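Local atomic coordinates of GH3 beta-N-acetylglucosaminidase (Paenibacillaceae, PDB entry 6K5J), a protein that probably hydrolyses terminal beta-linked N-acetylglucosamine residues from oligosaccharides and related glycans, as a beta-N-acetylglucosaminidase of glycoside hydrolase family 3. Residues M132-S137 against A178-H183; D225-A230 against L259-V264; P136-N141 against A214-A219; A117-G122 against Q173-A178. All coordinates share one frame; numbering follows the deposited sequence.

Interaction 1 of 4, residues M132-S137 against A178-H183. With NAG (2-acetamido-2-deoxy-beta-D-glucopyranose), chain B.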
loop_
_atom_site.group_PDB
_atom_site.type_symbol
_atom_site.label_atom_id
_atom_site.label_comp_id
_atom_site.label_asym_id
_atom_site.label_seq_id
_atom_site.Cartn_x
_atom_site.Cartn_y
_atom_site.Cartn_z
ATOM N N MET A 132 -12.675 5.385 -4.736
ATOM C CA MET A 132 -11.375 5.332 -5.385
ATOM C C MET A 132 -10.388 4.730 -4.394
ATOM O O MET A 132 -10.516 4.916 -3.181
ATOM C CB MET A 132 -10.918 6.730 -5.837
ATOM C CG MET A 132 -9.660 6.748 -6.716
ATOM S SD MET A 132 -9.342 8.433 -7.321
ATOM C CE MET A 132 -8.251 8.097 -8.708
ATOM N N ASN A 133 -9.419 3.983 -4.916
ATOM C CA ASN A 133 -8.389 3.378 -4.076
ATOM C C ASN A 133 -7.054 3.611 -4.756
ATOM O O ASN A 133 -6.936 3.425 -5.971
ATOM C CB ASN A 133 -8.640 1.866 -3.868
ATOM C CG ASN A 133 -7.808 1.260 -2.729
ATOM O OD1 ASN A 133 -7.176 1.972 -1.953
ATOM N ND2 ASN A 133 -7.840 -0.071 -2.619
ATOM N N PHE A 134 -6.056 4.031 -3.989
ATOM C CA PHE A 134 -4.715 4.150 -4.551
ATOM C C PHE A 134 -4.030 2.788 -4.456
ATOM O O PHE A 134 -3.130 2.544 -3.651
ATOM C CB PHE A 134 -3.945 5.270 -3.870
ATOM C CG PHE A 134 -4.443 6.637 -4.242
ATOM C CD1 PHE A 134 -5.009 6.852 -5.495
ATOM C CD2 PHE A 134 -4.358 7.693 -3.364
ATOM C CE1 PHE A 134 -5.468 8.106 -5.870
ATOM C CE2 PHE A 134 -4.824 8.958 -3.730
ATOM C CZ PHE A 134 -5.379 9.153 -4.989
ATOM N N ALA A 135 -4.497 1.898 -5.322
ATOM C CA ALA A 135 -4.091 0.503 -5.370
ATOM C C ALA A 135 -4.618 -0.086 -6.674
ATOM O O ALA A 135 -5.605 0.418 -7.217
ATOM C CB ALA A 135 -4.633 -0.279 -4.161
ATOM N N PRO A 136 -3.987 -1.159 -7.188
ATOM C CA PRO A 136 -2.843 -1.868 -6.612
ATOM C C PRO A 136 -1.497 -1.279 -7.028
ATOM O O PRO A 136 -1.380 -0.692 -8.106
ATOM C CB PRO A 136 -2.991 -3.282 -7.183
ATOM C CG PRO A 136 -3.535 -3.033 -8.572
ATOM C CD PRO A 136 -4.448 -1.801 -8.436
ATOM N N SER A 137 -0.487 -1.452 -6.181
ATOM C CA SER A 137 0.881 -1.314 -6.663
ATOM C C SER A 137 1.160 -2.357 -7.739
ATOM O O SER A 137 0.939 -3.554 -7.528
ATOM C CB SER A 137 1.875 -1.491 -5.519
ATOM O OG SER A 137 3.197 -1.658 -6.022
ATOM N N ALA A 178 -12.766 2.972 -8.222
ATOM C CA ALA A 178 -11.741 3.234 -9.223
ATOM C C ALA A 178 -10.389 2.735 -8.734
ATOM O O ALA A 178 -9.946 3.095 -7.643
ATOM C CB ALA A 178 -11.669 4.732 -9.520
ATOM N N ALA A 179 -9.742 1.895 -9.533
ATOM C CA ALA A 179 -8.395 1.443 -9.221
ATOM C C ALA A 179 -7.370 2.440 -9.742
ATOM O O ALA A 179 -7.562 3.076 -10.782
ATOM C CB ALA A 179 -8.125 0.064 -9.829
ATOM N N THR A 180 -6.258 2.555 -9.014
ATOM C CA THR A 180 -5.158 3.452 -9.370
ATOM C C THR A 180 -3.874 2.635 -9.327
ATOM O O THR A 180 -3.297 2.449 -8.249
ATOM C CB THR A 180 -5.056 4.649 -8.421
ATOM O OG1 THR A 180 -6.329 5.275 -8.271
ATOM C CG2 THR A 180 -4.038 5.691 -8.960
ATOM N N VAL A 181 -3.409 2.154 -10.481
ATOM C CA VAL A 181 -2.161 1.397 -10.481
ATOM C C VAL A 181 -0.992 2.348 -10.252
ATOM O O VAL A 181 -0.982 3.479 -10.756
ATOM C CB VAL A 181 -2.013 0.582 -11.779
ATOM C CG1 VAL A 181 -3.069 -0.517 -11.795
ATOM C CG2 VAL A 181 -2.134 1.472 -13.025
ATOM N N LYS A 182 0.003 1.894 -9.483
ATOM C CA LYS A 182 1.094 2.760 -9.048
ATOM C C LYS A 182 2.349 1.904 -8.883
ATOM O O LYS A 182 2.260 0.685 -8.738
ATOM C CB LYS A 182 0.706 3.496 -7.747
ATOM C CG LYS A 182 0.535 2.585 -6.503
ATOM C CD LYS A 182 -0.013 3.400 -5.303
ATOM C CE LYS A 182 0.031 2.596 -3.986
ATOM N NZ LYS A 182 -0.629 3.369 -2.862
ATOM N N HIS A 183 3.535 2.521 -8.938
ATOM C CA HIS A 183 3.816 3.933 -9.162
ATOM C C HIS A 183 4.537 4.059 -10.511
ATOM O O HIS A 183 5.715 3.691 -10.628
ATOM C CB HIS A 183 4.709 4.501 -8.045
ATOM C CG HIS A 183 4.175 4.298 -6.652
ATOM N ND1 HIS A 183 4.286 3.101 -5.974
ATOM C CD2 HIS A 183 3.544 5.151 -5.809
ATOM C CE1 HIS A 183 3.750 3.226 -4.771
ATOM N NE2 HIS A 183 3.289 4.459 -4.646
HETATM C C1 NAG B . 2.852 8.380 -1.113
HETATM C C2 NAG B . 2.939 6.889 -1.526
HETATM C C3 NAG B . 1.701 6.459 -2.334
HETATM C C4 NAG B . 0.412 6.897 -1.653
HETATM C C5 NAG B . 0.468 8.394 -1.397
HETATM C C6 NAG B . -0.765 8.947 -0.719
HETATM C C7 NAG B . 5.014 5.669 -2.079
HETATM C C8 NAG B . 6.190 5.597 -3.015
HETATM N N2 NAG B . 4.149 6.664 -2.305
HETATM O O1 NAG B . 3.830 8.619 -0.157
HETATM O O3 NAG B . 1.695 5.043 -2.496
HETATM O O4 NAG B . -0.708 6.593 -2.475
HETATM O O5 NAG B . 1.573 8.655 -0.527
HETATM O O6 NAG B . -0.853 8.514 0.633
HETATM O O7 NAG B . 4.846 4.851 -1.177
#

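Interaction 2 of 4, residues D225-A230 against L259-V264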
loop_
_atom_site.group_PDB
_atom_site.type_symbol
_atom_site.label_atom_id
_atom_site.label_comp_id
_atom_site.label_asym_id
_atom_site.label_seq_id
_atom_site.Cartn_x
_atom_site.Cartn_y
_atom_site.Cartn_z
ATOM N N ASP A 225 -8.873 2.644 -14.269
ATOM C CA ASP A 225 -9.462 3.969 -14.094
ATOM C C ASP A 225 -8.412 5.053 -13.907
ATOM O O ASP A 225 -8.628 6.192 -14.334
ATOM C CB ASP A 225 -10.414 3.977 -12.897
ATOM C CG ASP A 225 -11.752 3.337 -13.210
ATOM O OD1 ASP A 225 -12.031 3.062 -14.402
ATOM O OD2 ASP A 225 -12.520 3.107 -12.263
ATOM N N ALA A 226 -7.285 4.737 -13.266
ATOM C CA ALA A 226 -6.298 5.765 -12.965
ATOM C C ALA A 226 -4.919 5.134 -12.856
ATOM O O ALA A 226 -4.779 3.932 -12.620
ATOM C CB ALA A 226 -6.664 6.534 -11.680
ATOM N N VAL A 227 -3.902 5.967 -13.093
ATOM C CA VAL A 227 -2.490 5.625 -12.950
ATOM C C VAL A 227 -1.845 6.711 -12.086
ATOM O O VAL A 227 -2.024 7.906 -12.357
ATOM C CB VAL A 227 -1.793 5.524 -14.327
ATOM C CG1 VAL A 227 -0.279 5.278 -14.187
ATOM C CG2 VAL A 227 -2.437 4.428 -15.194
ATOM N N MET A 228 -1.115 6.304 -11.043
ATOM C CA MET A 228 -0.352 7.236 -10.217
ATOM C C MET A 228 1.127 7.169 -10.581
ATOM O O MET A 228 1.678 6.084 -10.790
ATOM C CB MET A 228 -0.532 6.934 -8.721
ATOM C CG MET A 228 0.404 7.738 -7.800
ATOM S SD MET A 228 0.192 7.324 -6.044
ATOM C CE MET A 228 -1.379 8.106 -5.688
ATOM N N THR A 229 1.775 8.332 -10.635
ATOM C CA THR A 229 3.171 8.403 -11.043
ATOM C C THR A 229 4.107 8.128 -9.864
ATOM O O THR A 229 3.694 8.101 -8.699
ATOM C CB THR A 229 3.487 9.780 -11.646
ATOM O OG1 THR A 229 3.368 10.779 -10.629
ATOM C CG2 THR A 229 2.530 10.107 -12.766
ATOM N N ALA A 230 5.392 7.935 -10.187
ATOM C CA ALA A 230 6.470 7.809 -9.211
ATOM C C ALA A 230 7.366 9.045 -9.238
ATOM O O ALA A 230 7.714 9.542 -10.316
ATOM C CB ALA A 230 7.324 6.575 -9.505
ATOM N N LEU A 259 1.950 4.369 -24.779
ATOM C CA LEU A 259 1.034 3.408 -24.182
ATOM C C LEU A 259 -0.429 3.755 -24.420
ATOM O O LEU A 259 -1.305 2.951 -24.077
ATOM C CB LEU A 259 1.312 3.283 -22.669
ATOM C CG LEU A 259 2.478 2.392 -22.211
ATOM C CD1 LEU A 259 3.726 2.481 -23.077
ATOM C CD2 LEU A 259 2.847 2.659 -20.752
ATOM N N GLY A 260 -0.716 4.921 -24.996
ATOM C CA GLY A 260 -2.081 5.264 -25.362
ATOM C C GLY A 260 -3.038 5.494 -24.208
ATOM O O GLY A 260 -4.253 5.398 -24.389
ATOM N N TYR A 261 -2.536 5.788 -23.019
ATOM C CA TYR A 261 -3.416 5.908 -21.866
ATOM C C TYR A 261 -4.112 7.265 -21.862
ATOM O O TYR A 261 -3.453 8.303 -21.783
ATOM C CB TYR A 261 -2.635 5.716 -20.572
ATOM C CG TYR A 261 -3.554 5.636 -19.385
ATOM C CD1 TYR A 261 -4.514 4.638 -19.307
ATOM C CD2 TYR A 261 -3.501 6.587 -18.369
ATOM C CE1 TYR A 261 -5.379 4.554 -18.217
ATOM C CE2 TYR A 261 -4.357 6.517 -17.278
ATOM C CZ TYR A 261 -5.290 5.498 -17.209
ATOM O OH TYR A 261 -6.143 5.421 -16.136
ATOM N N ASP A 262 -5.444 7.259 -21.931
ATOM C CA ASP A 262 -6.227 8.487 -21.886
ATOM C C ASP A 262 -7.053 8.592 -20.607
ATOM O O ASP A 262 -7.962 9.425 -20.528
ATOM C CB ASP A 262 -7.126 8.596 -23.127
ATOM C CG ASP A 262 -7.727 10.001 -23.310
ATOM O OD1 ASP A 262 -7.035 11.013 -23.040
ATOM O OD2 ASP A 262 -8.907 10.088 -23.720
ATOM N N GLY A 263 -6.752 7.775 -19.601
ATOM C CA GLY A 263 -7.446 7.845 -18.335
ATOM C C GLY A 263 -6.835 8.883 -17.411
ATOM O O GLY A 263 -6.020 9.720 -17.803
ATOM N N VAL A 264 -7.222 8.793 -16.143
ATOM C CA VAL A 264 -6.822 9.780 -15.146
ATOM C C VAL A 264 -5.410 9.467 -14.674
ATOM O O VAL A 264 -5.114 8.338 -14.269
ATOM C CB VAL A 264 -7.810 9.790 -13.969
ATOM C CG1 VAL A 264 -7.238 10.597 -12.795
ATOM C CG2 VAL A 264 -9.183 10.333 -14.417
#

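Interaction 3 of 4, residues P136-N141 against A214-A219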
loop_
_atom_site.group_PDB
_atom_site.type_symbol
_atom_site.label_atom_id
_atom_site.label_comp_id
_atom_site.label_asym_id
_atom_site.label_seq_id
_atom_site.Cartn_x
_atom_site.Cartn_y
_atom_site.Cartn_z
ATOM N N PRO A 136 -3.987 -1.159 -7.188
ATOM C CA PRO A 136 -2.843 -1.868 -6.612
ATOM C C PRO A 136 -1.497 -1.279 -7.028
ATOM O O PRO A 136 -1.380 -0.692 -8.106
ATOM C CB PRO A 136 -2.991 -3.282 -7.183
ATOM C CG PRO A 136 -3.535 -3.033 -8.572
ATOM C CD PRO A 136 -4.448 -1.801 -8.436
ATOM N N SER A 137 -0.487 -1.452 -6.181
ATOM C CA SER A 137 0.881 -1.314 -6.663
ATOM C C SER A 137 1.160 -2.357 -7.739
ATOM O O SER A 137 0.939 -3.554 -7.528
ATOM C CB SER A 137 1.875 -1.491 -5.519
ATOM O OG SER A 137 3.197 -1.658 -6.022
ATOM N N LEU A 138 1.646 -1.895 -8.897
ATOM C CA LEU A 138 2.211 -2.756 -9.923
ATOM C C LEU A 138 3.731 -2.680 -9.935
ATOM O O LEU A 138 4.363 -3.050 -10.933
ATOM C CB LEU A 138 1.649 -2.394 -11.303
ATOM C CG LEU A 138 0.136 -2.587 -11.466
ATOM C CD1 LEU A 138 -0.260 -2.363 -12.933
ATOM C CD2 LEU A 138 -0.286 -3.985 -10.996
ATOM N N ASP A 139 4.327 -2.190 -8.853
ATOM C CA ASP A 139 5.778 -2.182 -8.761
ATOM C C ASP A 139 6.299 -3.610 -8.658
ATOM O O ASP A 139 5.666 -4.485 -8.059
ATOM C CB ASP A 139 6.230 -1.346 -7.565
ATOM C CG ASP A 139 5.623 0.056 -7.567
ATOM O OD1 ASP A 139 5.837 0.807 -8.548
ATOM O OD2 ASP A 139 4.933 0.411 -6.589
ATOM N N ILE A 140 7.454 -3.850 -9.275
ATOM C CA ILE A 140 8.074 -5.169 -9.328
ATOM C C ILE A 140 9.312 -5.105 -8.443
ATOM O O ILE A 140 10.307 -4.457 -8.798
ATOM C CB ILE A 140 8.435 -5.580 -10.766
ATOM C CG1 ILE A 140 7.189 -5.623 -11.655
ATOM C CG2 ILE A 140 9.116 -6.953 -10.784
ATOM C CD1 ILE A 140 7.497 -5.479 -13.162
ATOM N N ASN A 141 9.255 -5.760 -7.281
ATOM C CA ASN A 141 10.315 -5.640 -6.277
ATOM C C ASN A 141 11.440 -6.621 -6.605
ATOM O O ASN A 141 11.602 -7.675 -5.988
ATOM C CB ASN A 141 9.765 -5.875 -4.876
ATOM C CG ASN A 141 10.622 -5.239 -3.802
ATOM O OD1 ASN A 141 10.430 -4.073 -3.446
ATOM N ND2 ASN A 141 11.571 -6.004 -3.271
ATOM N N ALA A 214 5.851 -3.528 -18.061
ATOM C CA ALA A 214 4.996 -4.619 -18.532
ATOM C C ALA A 214 3.673 -4.729 -17.777
ATOM O O ALA A 214 2.623 -4.844 -18.433
ATOM C CB ALA A 214 5.781 -5.941 -18.492
ATOM N N PRO A 215 3.630 -4.716 -16.439
ATOM C CA PRO A 215 2.317 -4.827 -15.781
ATOM C C PRO A 215 1.439 -3.609 -16.001
ATOM O O PRO A 215 0.211 -3.759 -16.089
ATOM C CB PRO A 215 2.672 -5.028 -14.296
ATOM C CG PRO A 215 4.038 -4.486 -14.154
ATOM C CD PRO A 215 4.736 -4.722 -15.467
ATOM N N PHE A 216 2.025 -2.409 -16.122
ATOM C CA PHE A 216 1.216 -1.235 -16.440
ATOM C C PHE A 216 0.573 -1.360 -17.820
ATOM O O PHE A 216 -0.598 -1.009 -17.992
ATOM C CB PHE A 216 2.064 0.036 -16.351
ATOM C CG PHE A 216 2.502 0.367 -14.950
ATOM C CD1 PHE A 216 1.611 0.930 -14.048
ATOM C CD2 PHE A 216 3.801 0.102 -14.531
ATOM C CE1 PHE A 216 2.008 1.236 -12.746
ATOM C CE2 PHE A 216 4.207 0.412 -13.232
ATOM C CZ PHE A 216 3.311 0.988 -12.346
ATOM N N ARG A 217 1.323 -1.866 -18.806
ATOM C CA ARG A 217 0.764 -2.101 -20.140
ATOM C C ARG A 217 -0.423 -3.043 -20.077
ATOM O O ARG A 217 -1.449 -2.811 -20.724
ATOM C CB ARG A 217 1.827 -2.692 -21.081
ATOM C CG ARG A 217 2.859 -1.722 -21.603
ATOM C CD ARG A 217 3.631 -2.338 -22.791
ATOM N NE ARG A 217 4.121 -3.687 -22.492
ATOM C CZ ARG A 217 5.378 -3.950 -22.145
ATOM N NH1 ARG A 217 6.260 -2.959 -22.049
ATOM N NH2 ARG A 217 5.752 -5.193 -21.876
ATOM N N GLU A 218 -0.292 -4.130 -19.313
ATOM C CA GLU A 218 -1.376 -5.097 -19.226
ATOM C C GLU A 218 -2.602 -4.495 -18.556
ATOM O O GLU A 218 -3.732 -4.785 -18.958
ATOM C CB GLU A 218 -0.912 -6.347 -18.470
ATOM C CG GLU A 218 0.247 -7.069 -19.133
ATOM C CD GLU A 218 -0.161 -7.690 -20.461
ATOM O OE1 GLU A 218 -1.375 -7.944 -20.642
ATOM O OE2 GLU A 218 0.723 -7.917 -21.319
ATOM N N ALA A 219 -2.402 -3.680 -17.514
ATOM C CA ALA A 219 -3.524 -3.022 -16.844
ATOM C C ALA A 219 -4.212 -2.031 -17.773
ATOM O O ALA A 219 -5.447 -1.977 -17.850
ATOM C CB ALA A 219 -3.039 -2.305 -15.577
#

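Interaction 4 of 4, residues A117-G122 against Q173-A178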
loop_
_atom_site.group_PDB
_atom_site.type_symbol
_atom_site.label_atom_id
_atom_site.label_comp_id
_atom_site.label_asym_id
_atom_site.label_seq_id
_atom_site.Cartn_x
_atom_site.Cartn_y
_atom_site.Cartn_z
ATOM N N ALA A 117 -9.459 -10.902 -3.089
ATOM C CA ALA A 117 -8.951 -9.987 -2.072
ATOM C C ALA A 117 -9.323 -8.546 -2.403
ATOM O O ALA A 117 -9.826 -7.803 -1.548
ATOM C CB ALA A 117 -7.439 -10.158 -1.954
ATOM N N ALA A 118 -9.105 -8.142 -3.652
ATOM C CA ALA A 118 -9.410 -6.774 -4.055
ATOM C C ALA A 118 -10.906 -6.520 -4.046
ATOM O O ALA A 118 -11.355 -5.409 -3.726
ATOM C CB ALA A 118 -8.828 -6.496 -5.442
ATOM N N HIS A 119 -11.702 -7.530 -4.405
ATOM C CA HIS A 119 -13.150 -7.330 -4.422
ATOM C C HIS A 119 -13.705 -7.161 -3.010
ATOM O O HIS A 119 -14.644 -6.388 -2.797
ATOM C CB HIS A 119 -13.842 -8.488 -5.137
ATOM C CG HIS A 119 -15.295 -8.234 -5.405
ATOM N ND1 HIS A 119 -15.725 -7.368 -6.388
ATOM C CD2 HIS A 119 -16.413 -8.725 -4.822
ATOM C CE1 HIS A 119 -17.048 -7.345 -6.404
ATOM N NE2 HIS A 119 -17.490 -8.156 -5.461
ATOM N N ILE A 120 -13.146 -7.871 -2.031
ATOM C CA ILE A 120 -13.551 -7.635 -0.647
ATOM C C ILE A 120 -13.198 -6.212 -0.230
ATOM O O ILE A 120 -14.034 -5.483 0.319
ATOM C CB ILE A 120 -12.904 -8.662 0.296
ATOM C CG1 ILE A 120 -13.551 -10.037 0.133
ATOM C CG2 ILE A 120 -13.031 -8.187 1.741
ATOM C CD1 ILE A 120 -12.768 -11.135 0.857
ATOM N N ILE A 121 -11.945 -5.802 -0.465
ATOM C CA ILE A 121 -11.552 -4.430 -0.127
ATOM C C ILE A 121 -12.491 -3.431 -0.793
ATOM O O ILE A 121 -12.981 -2.488 -0.159
ATOM C CB ILE A 121 -10.093 -4.156 -0.536
ATOM C CG1 ILE A 121 -9.107 -4.900 0.378
ATOM C CG2 ILE A 121 -9.811 -2.634 -0.489
ATOM C CD1 ILE A 121 -7.649 -4.909 -0.166
ATOM N N GLY A 122 -12.725 -3.607 -2.095
ATOM C CA GLY A 122 -13.505 -2.627 -2.834
ATOM C C GLY A 122 -14.967 -2.609 -2.426
ATOM O O GLY A 122 -15.597 -1.549 -2.386
ATOM N N GLN A 173 -12.639 -2.515 -9.418
ATOM C CA GLN A 173 -13.576 -1.786 -10.273
ATOM C C GLN A 173 -14.918 -2.504 -10.397
ATOM O O GLN A 173 -15.953 -1.841 -10.519
ATOM C CB GLN A 173 -12.928 -1.512 -11.636
ATOM C CG GLN A 173 -11.824 -0.454 -11.473
ATOM C CD GLN A 173 -10.997 -0.154 -12.706
ATOM O OE1 GLN A 173 -10.120 0.709 -12.656
ATOM N NE2 GLN A 173 -11.262 -0.846 -13.807
ATOM N N ASP A 174 -14.929 -3.841 -10.318
ATOM C CA ASP A 174 -16.189 -4.581 -10.259
ATOM C C ASP A 174 -17.016 -4.172 -9.049
ATOM O O ASP A 174 -18.251 -4.185 -9.106
ATOM C CB ASP A 174 -15.930 -6.094 -10.211
ATOM C CG ASP A 174 -15.675 -6.692 -11.581
ATOM O OD1 ASP A 174 -15.776 -5.959 -12.583
ATOM O OD2 ASP A 174 -15.363 -7.901 -11.657
ATOM N N ALA A 175 -16.360 -3.794 -7.954
ATOM C CA ALA A 175 -17.045 -3.370 -6.742
ATOM C C ALA A 175 -17.396 -1.888 -6.749
ATOM O O ALA A 175 -17.918 -1.384 -5.749
ATOM C CB ALA A 175 -16.190 -3.688 -5.511
ATOM N N GLY A 176 -17.135 -1.182 -7.845
ATOM C CA GLY A 176 -17.462 0.223 -7.923
ATOM C C GLY A 176 -16.408 1.160 -7.366
ATOM O O GLY A 176 -16.728 2.305 -7.045
ATOM N N VAL A 177 -15.160 0.715 -7.244
ATOM C CA VAL A 177 -14.075 1.556 -6.742
ATOM C C VAL A 177 -13.053 1.722 -7.858
ATOM O O VAL A 177 -12.544 0.729 -8.393
ATOM C CB VAL A 177 -13.426 0.956 -5.484
ATOM C CG1 VAL A 177 -12.196 1.765 -5.077
ATOM C CG2 VAL A 177 -14.439 0.893 -4.348
ATOM N N ALA A 178 -12.766 2.972 -8.222
ATOM C CA ALA A 178 -11.741 3.234 -9.223
ATOM C C ALA A 178 -10.389 2.735 -8.734
ATOM O O ALA A 178 -9.946 3.095 -7.643
ATOM C CB ALA A 178 -11.669 4.732 -9.520
#

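Interaction 1 of 4, residues M132-S137 against A178-H183
Lys182 reaches across to Phe134, where its NZ donates to the backbone Phe134 O over 2.7 Å from a position tilted out of the carbonyl plane. The same NZ donates to NAG O3 at 2.9 Å and, weakly, to NAG O4, and it forms a salt bridge with Glu85. Lys182 CG leaves the backbone between N and the carbonyl carbon (chi1 67°) and lies over the centre of the His183 ring; NAG C8 covers the opposite face, and His183 NE2 is hydrogen-bonded to NAG O3 at 2.7 Å. An alanine at Lys182 would probably leave Phe134 O and Glu85 without their ammonium partner and the sugar held less firmly at O3.

Packing is tight round Thr180, which is met by Met132, Asn133 and Phe134. Its OG1 donates to Asn133 O at 3.0 Å, standing above the carbonyl plane, and also sits at the edge of the Phe134 ring, 3.5 Å from CD1. Met132 CE approaches Thr180 OG1 to 3.4 Å. The apolar side is looser: Ala179 CB and Pro136 CD are 4.4 Å apart, although Ala179 CB lies 3.6 Å from Ala135 O. Parallel strands 132-133 and 178-184, with a Lys-His pair joined by a cis peptide and meeting a sugar hydroxyl, are consistent with the sugar-binding site of the TIM-barrel-like domain of family 3 glycosidases.

Interaction 2 of 4, residues D225-A230 against L259-V264
Ala226 and Val264 form a parallel bridge with their CA atoms 4.6 Å apart, in which Val227 N donates to Val264 O at 2.9 Å, nearly along the C=O axis, while the return bond from Val264 N to Asp225 O is weak. On one face of this pairing Ala226 CB meets Val264 CB at 4.1 Å, and Val264 continues into Leu333 and Leu336 of helix 323-339. Strands 226-229 and 264-266, which these segments contain and lead into, are consecutive in the sheet and joined through helix 249-258 in a beta-alpha-beta crossover, and Gly260, with positive phi, lets the chain leave that helix.

Tyr261 fills the turn back to the sheet. With CG anti to the backbone N (chi1 -172°), its ring slides past Val227 in the opposite direction, and Val227 CG2 makes a CH-pi contact 3.9 Å from the ring centroid, displaced toward the rim on the CE2 side. The opposite face is covered by Gly263 N, 3.4 Å above the plane and over the centre, so the ring is held between a methyl and a peptide group. Tyr261 OH is hydrogen-bonded to Val224 O. Asp225, just before the strand, directs its carboxylate to salt bridges with Arg339 and Arg340.

Interaction 3 of 4, residues P136-N141 against A214-A219
Leu138 meets Phe216 and Pro215 together, and these three residues bury most of the surface between the loop 136-141 and the helical turn 214-219. Leu138 CB lies over one face of the Phe216 ring in a CH-pi contact, 4.1 Å from the centroid and 18° off the ring normal. From there the side chain extends past the ring: Leu138 CG is anti to the carbonyl carbon (chi1 -63°), and Leu138 CD1 comes within 3.5 Å of Pro215 O and 3.8 Å of Ala219 CB. Pro215 O is not lost to this apolar approach, because it also accepts the helical bond from Ala219 N.

The joint shows how a TIM-barrel-like domain ties a loop following one strand, 132-133, to a helix, 213-222, that leads into another, 226-229. Strand 178-184 touches both sides, since Leu138 and Phe216 each meet its Val181, and the Phe216 ring makes an edge-to-face contact with Phe184.

Pro215 presents its ring to the loop. Its CG stands 3.5 Å from Leu138 O, and its CD meets Ile140 CD1 at 3.7 Å, the two side chains crossing at a slant; Val161 of helix 158-174 touches both residues. Within the loop Ser137 OG accepts from Asp139 N at 3.1 Å, an ST turn. Ser137 OG in turn donates to Asp139 OD2, approaching it from above the carboxylate plane, and Asp139 OD2 is also hydrogen-bonded to His183 ND1.

Interaction 4 of 4, residues A117-G122 against Q173-A178
His119 lays its imidazole obliquely against the end of helix 158-174, with ND1 3.8 Å from Ala175 CB and 4.0 Å from Asp174 CB. CG is anti to the backbone N (chi1 -170°), and ND1 is hydrogen-bonded to Gly171 O, one turn back in the neighbouring helix. An alanine at His119 would probably leave Gly171 O without this partner and open a gap beside the methyl of Ala175. The carboxylate of Asp174 does not meet the imidazole; its OD2 is hydrogen-bonded to Tyr115 OH.

Further along helix 111-127 the approach is closer, because Gly122 has no side chain. Ala175 CB comes within 3.5 Å of Gly122 C, and a CB on Gly122 would stand only 3.1 Å from Ala175 CB. Val177 CG2 then touches Gly122 O at 3.3 Å. Between Ala175 and Val177 the chain turns at Gly176, whose positive phi closes a Schellman motif at the helix end before strand 178-184 begins; Gly176 O is hydrogen-bonded to Arg126. With methyl groups set against backbone and ring atoms, direct contact between these segments is chiefly van der Waals in character, which implies that the closeness of helix 111-127 to the end of helix 158-174 and the turn after it depends on small residues and close fit.

Interactions 1 and 2 belong to one parallel sheet: strand 178-184 pairs with 132-133 on one flank and 226-229 on the other, and Val181 O meets Met228 N at 2.8 Å. Interaction 3 continues the chain of interaction 1 through Pro136 and Ser137, and there His183 ND1 lies 2.8 Å from Asp139 OD2, a second-shell contact behind the imidazole that meets the sugar. Interaction 4 sits at the far end of the strand, sharing Ala178 with interaction 1, its centre about 17 Å from that of interaction 3. Gln173 OE1 reaches Asp225 N at 2.8 Å, joining interactions 4 and 2. NAG directly contacts interaction 1 and also touches Met228.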